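Local structure of ABC transporter (Caldanaerobius, 4G68) at residues T84-A89 with G104-P109; G318-L323 with S388-D393. The protein probably binds xylan-derived sugars outside the cell as the extracellular solute-binding component of an ABC transporter. All coordinates share one frame; numbering follows the deposited sequence.

Contact 1. Residues T84-A89 with G104-P109; sequences TKIKAA and GGFSQP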
# COMPACT_ATOMS: atom_id res chain seq x y z
N THR C 84 -2.22 13.54 7.41
CA THR C 84 -2.62 14.65 8.29
C THR C 84 -2.92 15.91 7.51
O THR C 84 -3.98 16.51 7.70
CB THR C 84 -1.53 14.89 9.34
OG1 THR C 84 -1.38 13.68 10.09
CG2 THR C 84 -1.90 16.04 10.31
N LYS C 85 -2.00 16.26 6.62
CA LYS C 85 -2.05 17.49 5.83
C LYS C 85 -3.23 17.58 4.86
O LYS C 85 -3.92 18.63 4.79
CB LYS C 85 -0.77 17.63 5.00
CG LYS C 85 -0.67 18.96 4.27
CD LYS C 85 0.63 19.11 3.50
CE LYS C 85 0.56 20.32 2.59
NZ LYS C 85 1.84 20.59 1.87
N ILE C 86 -3.44 16.51 4.09
CA ILE C 86 -4.57 16.46 3.13
C ILE C 86 -5.96 16.42 3.82
O ILE C 86 -6.89 17.06 3.36
CB ILE C 86 -4.41 15.36 2.03
CG1 ILE C 86 -5.35 15.63 0.86
CG2 ILE C 86 -4.67 13.94 2.57
CD1 ILE C 86 -5.07 16.96 0.17
N LYS C 87 -6.08 15.69 4.92
CA LYS C 87 -7.32 15.69 5.69
C LYS C 87 -7.68 17.07 6.24
O LYS C 87 -8.84 17.52 6.09
CB LYS C 87 -7.27 14.64 6.80
CG LYS C 87 -7.41 13.22 6.23
CD LYS C 87 -7.53 12.18 7.33
CE LYS C 87 -6.27 12.07 8.15
NZ LYS C 87 -6.38 11.00 9.18
N ALA C 88 -6.70 17.74 6.85
CA ALA C 88 -6.90 19.08 7.41
C ALA C 88 -7.23 20.12 6.33
O ALA C 88 -8.13 20.97 6.51
CB ALA C 88 -5.68 19.53 8.23
N ALA C 89 -6.53 20.05 5.20
CA ALA C 89 -6.81 20.93 4.04
C ALA C 89 -8.21 20.76 3.45
O ALA C 89 -8.88 21.75 3.17
CB ALA C 89 -5.73 20.82 2.97
N GLY C 104 -11.41 4.59 -2.31
CA GLY C 104 -12.24 3.79 -1.44
C GLY C 104 -12.55 4.52 -0.14
O GLY C 104 -12.80 5.74 -0.15
N GLY C 105 -12.58 3.76 0.95
CA GLY C 105 -12.82 4.26 2.34
C GLY C 105 -12.11 5.51 2.84
O GLY C 105 -12.77 6.37 3.46
N PHE C 106 -10.81 5.64 2.57
CA PHE C 106 -10.04 6.83 2.99
C PHE C 106 -10.60 8.08 2.36
O PHE C 106 -10.62 9.14 2.97
CB PHE C 106 -8.61 6.69 2.53
CG PHE C 106 -7.71 7.86 2.88
CD1 PHE C 106 -7.01 7.87 4.10
CD2 PHE C 106 -7.48 8.91 1.97
CE1 PHE C 106 -6.16 8.94 4.43
CE2 PHE C 106 -6.60 9.95 2.29
CZ PHE C 106 -5.93 9.96 3.51
N SER C 107 -11.00 7.98 1.10
CA SER C 107 -11.49 9.19 0.42
C SER C 107 -13.03 9.35 0.52
O SER C 107 -13.59 10.37 0.05
CB SER C 107 -11.00 9.24 -1.03
OG SER C 107 -9.60 9.07 -1.10
N GLN C 108 -13.70 8.36 1.10
CA GLN C 108 -15.18 8.40 1.09
C GLN C 108 -15.70 9.68 1.78
O GLN C 108 -16.57 10.34 1.22
CB GLN C 108 -15.80 7.13 1.70
CG GLN C 108 -17.28 6.97 1.37
CD GLN C 108 -17.96 5.80 2.10
OE1 GLN C 108 -17.31 4.96 2.73
NE2 GLN C 108 -19.29 5.75 2.00
N PRO C 109 -15.16 10.03 2.98
CA PRO C 109 -15.54 11.27 3.69
C PRO C 109 -15.42 12.54 2.86
O PRO C 109 -16.35 13.38 2.91
CB PRO C 109 -14.52 11.34 4.85
CG PRO C 109 -14.16 9.92 5.11
CD PRO C 109 -14.18 9.24 3.77
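F106 turns the CZ end of its ring to helix 79-91 and meets two consecutive side chains there. The methyl CG2 of I86 lies at the ring edge, near the ring plane, with I86 CG2 4.3 Å from F106 CZ. K87 comes in obliquely with an aliphatic carbon, K87 CG standing 4.5 Å from F106 CZ. Both approaches are at van der Waals range or slightly beyond. The two residues divide their chains differently. In I86, CG1 runs anti to the backbone N (chi1 -163°) and carries CD1 away from the ring, and the I86 side chain also touches W44, P96 and F99; the CG2 branch is left to face F106. K87 instead lies along the exposed side of the helix, and from there its CG touches the CZ end of the ring.

F106 gets its reach from CG standing anti to its own N (chi1 179°), which extends the ring from its turn toward the helix. At the base of the ring S107 OG lies in the ring plane at the edge, 3.7 Å from F106 CD2. That hydroxyl is hydrogen-bonded to both W102 O and T101 OG1, tying the turn to the end of strand 98-102. The W102 and F106 rings also meet edge-to-face. Residues 105-107 have helical backbone angles ahead of helix 108-112, with weak bonds from S107 N to G104 O and from Q108 N to G105 O. G104 has backbone angles suited to glycine, and its carbonyl O bonds to Y141 OH.

No hydrogen bond or charge pair links the two segments. Only 95 Å² is buried between them, so the contact is a slight apolar one, made by one isoleucine methyl and a lysine methylene at the CZ end of the ring.

Contact 2. Residues G318-L323 with S388-D393; sequences GTVGAL and SVPAWD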
# COMPACT_ATOMS: atom_id res chain seq x y z
N GLY C 318 -5.03 -3.82 -4.25
CA GLY C 318 -6.18 -3.38 -5.10
C GLY C 318 -5.81 -2.06 -5.77
O GLY C 318 -4.72 -1.54 -5.50
N THR C 319 -6.68 -1.53 -6.62
CA THR C 319 -6.40 -0.27 -7.33
C THR C 319 -6.84 0.89 -6.43
O THR C 319 -8.00 1.27 -6.38
CB THR C 319 -7.07 -0.19 -8.70
OG1 THR C 319 -6.66 -1.31 -9.48
CG2 THR C 319 -6.70 1.16 -9.42
N VAL C 320 -5.89 1.47 -5.73
CA VAL C 320 -6.27 2.39 -4.68
C VAL C 320 -5.53 3.70 -4.81
O VAL C 320 -5.96 4.67 -4.18
CB VAL C 320 -5.97 1.81 -3.27
CG1 VAL C 320 -6.97 0.68 -2.90
CG2 VAL C 320 -4.53 1.29 -3.22
N GLY C 321 -4.41 3.75 -5.56
CA GLY C 321 -3.69 5.02 -5.71
C GLY C 321 -4.47 5.85 -6.74
O GLY C 321 -4.75 5.37 -7.81
N ALA C 322 -4.88 7.06 -6.38
CA ALA C 322 -5.62 7.93 -7.32
C ALA C 322 -5.24 9.41 -7.11
O ALA C 322 -4.65 9.76 -6.07
CB ALA C 322 -7.13 7.74 -7.23
N LEU C 323 -5.55 10.22 -8.13
CA LEU C 323 -5.50 11.69 -8.06
C LEU C 323 -6.94 12.23 -8.02
O LEU C 323 -7.77 11.80 -8.80
CB LEU C 323 -4.75 12.29 -9.25
CG LEU C 323 -3.32 11.77 -9.49
CD1 LEU C 323 -2.65 12.46 -10.66
CD2 LEU C 323 -2.48 11.93 -8.23
N SER C 388 -9.08 -10.05 -3.69
CA SER C 388 -8.18 -9.16 -3.01
C SER C 388 -9.05 -8.14 -2.32
O SER C 388 -10.21 -7.98 -2.69
CB SER C 388 -7.23 -8.46 -4.00
OG SER C 388 -7.93 -7.45 -4.75
N VAL C 389 -8.46 -7.47 -1.34
CA VAL C 389 -9.15 -6.45 -0.53
C VAL C 389 -8.11 -5.45 -0.04
O VAL C 389 -6.99 -5.85 0.29
CB VAL C 389 -9.91 -7.12 0.65
CG1 VAL C 389 -8.94 -7.65 1.72
CG2 VAL C 389 -10.99 -6.17 1.20
N PRO C 390 -8.43 -4.14 -0.05
CA PRO C 390 -7.39 -3.16 0.40
C PRO C 390 -7.02 -3.30 1.87
O PRO C 390 -7.79 -3.88 2.66
CB PRO C 390 -8.04 -1.79 0.13
CG PRO C 390 -9.10 -2.06 -0.94
CD PRO C 390 -9.62 -3.45 -0.60
N ALA C 391 -5.89 -2.75 2.24
CA ALA C 391 -5.46 -2.70 3.66
C ALA C 391 -6.54 -2.02 4.47
O ALA C 391 -7.24 -1.08 3.98
CB ALA C 391 -4.20 -1.90 3.76
N TRP C 392 -6.71 -2.45 5.72
CA TRP C 392 -7.93 -2.02 6.49
C TRP C 392 -7.96 -0.54 6.85
O TRP C 392 -9.03 0.07 7.02
CB TRP C 392 -8.03 -2.89 7.74
CG TRP C 392 -8.30 -4.38 7.46
CD1 TRP C 392 -8.03 -5.12 6.31
CD2 TRP C 392 -8.81 -5.35 8.43
NE1 TRP C 392 -8.40 -6.45 6.47
CE2 TRP C 392 -8.86 -6.65 7.75
CE3 TRP C 392 -9.25 -5.25 9.77
CZ2 TRP C 392 -9.33 -7.79 8.38
CZ3 TRP C 392 -9.67 -6.40 10.39
CH2 TRP C 392 -9.72 -7.65 9.71
N ASP C 393 -6.79 0.08 6.98
CA ASP C 393 -6.69 1.50 7.22
C ASP C 393 -7.06 2.37 6.00
O ASP C 393 -7.40 3.56 6.19
CB ASP C 393 -5.34 1.96 7.83
CG ASP C 393 -4.11 1.85 6.86
OD1 ASP C 393 -4.26 1.18 5.80
OD2 ASP C 393 -2.96 2.37 7.21
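V320 lays its CG1 methyl against the pyrrolidine ring of P390, with V320 CG1 4.0 Å from P390 CG and 4.1 Å from P390 CB. One methyl therefore straddles the CB-CG side of the proline, and the two side chains approach at a slant. V320 CG1 is anti to the carbonyl carbon (chi1 -73°), beside the backbone N, while CG2 takes the more hindered site between N and carbonyl carbon. The second meeting is looser: S388 OG stands 4.4 Å from G318 CA, a loose approach without a hydrogen bond. G318 has no side chain, and the closest backbone pair across the contact is G318 CA and P390 CA, 5.6 Å apart.

The V320 side is shaped by a classic beta bulge. V320 and G321 both face D151 of strand 144-160, and the helical psi of V320 (-18°) is the local distortion that accommodates the extra residue. The chain also turns a corner at T319. Around this break strand 317-325 keeps its neighbours through backbone bonds of G318 to Q153, G321 to F150 and D151, V320 to A103, and A322 to T101. Strand 317-325 runs antiparallel to both 98-102 and 144-160, within the mixed sheet of this periplasmic-binding-protein type of fold.

P390 belongs to the short connection from strand 388-389 into helix 392-395, where A391 is at the N-cap position. V389 turns away from G318-L323 and packs on T220 and R221 of helix 217-224. W392 is buried beyond the proline, its ring stacked on H404, and a hydrogen bond from its backbone N to D208 OD2 ties the first residue of the helix to helix 201-215.

Contacts 1 and 2 come one after the other along the chain, their centres 14 Å apart and their nearest atoms about 5 Å apart, without touching. Strand 98-102 is the bridge between them: this strand and the residue just after it pair with strand 317-325 of contact 2, and the chain then enters the turn carrying F106 of contact 1. Contact 1 joins that turn to helix 79-91, whereas contact 2 brings the sheet against residues 388-393, which pack on helices 201-215 and 217-224. In relatives of this fold sugar binds in a cleft between two lobes.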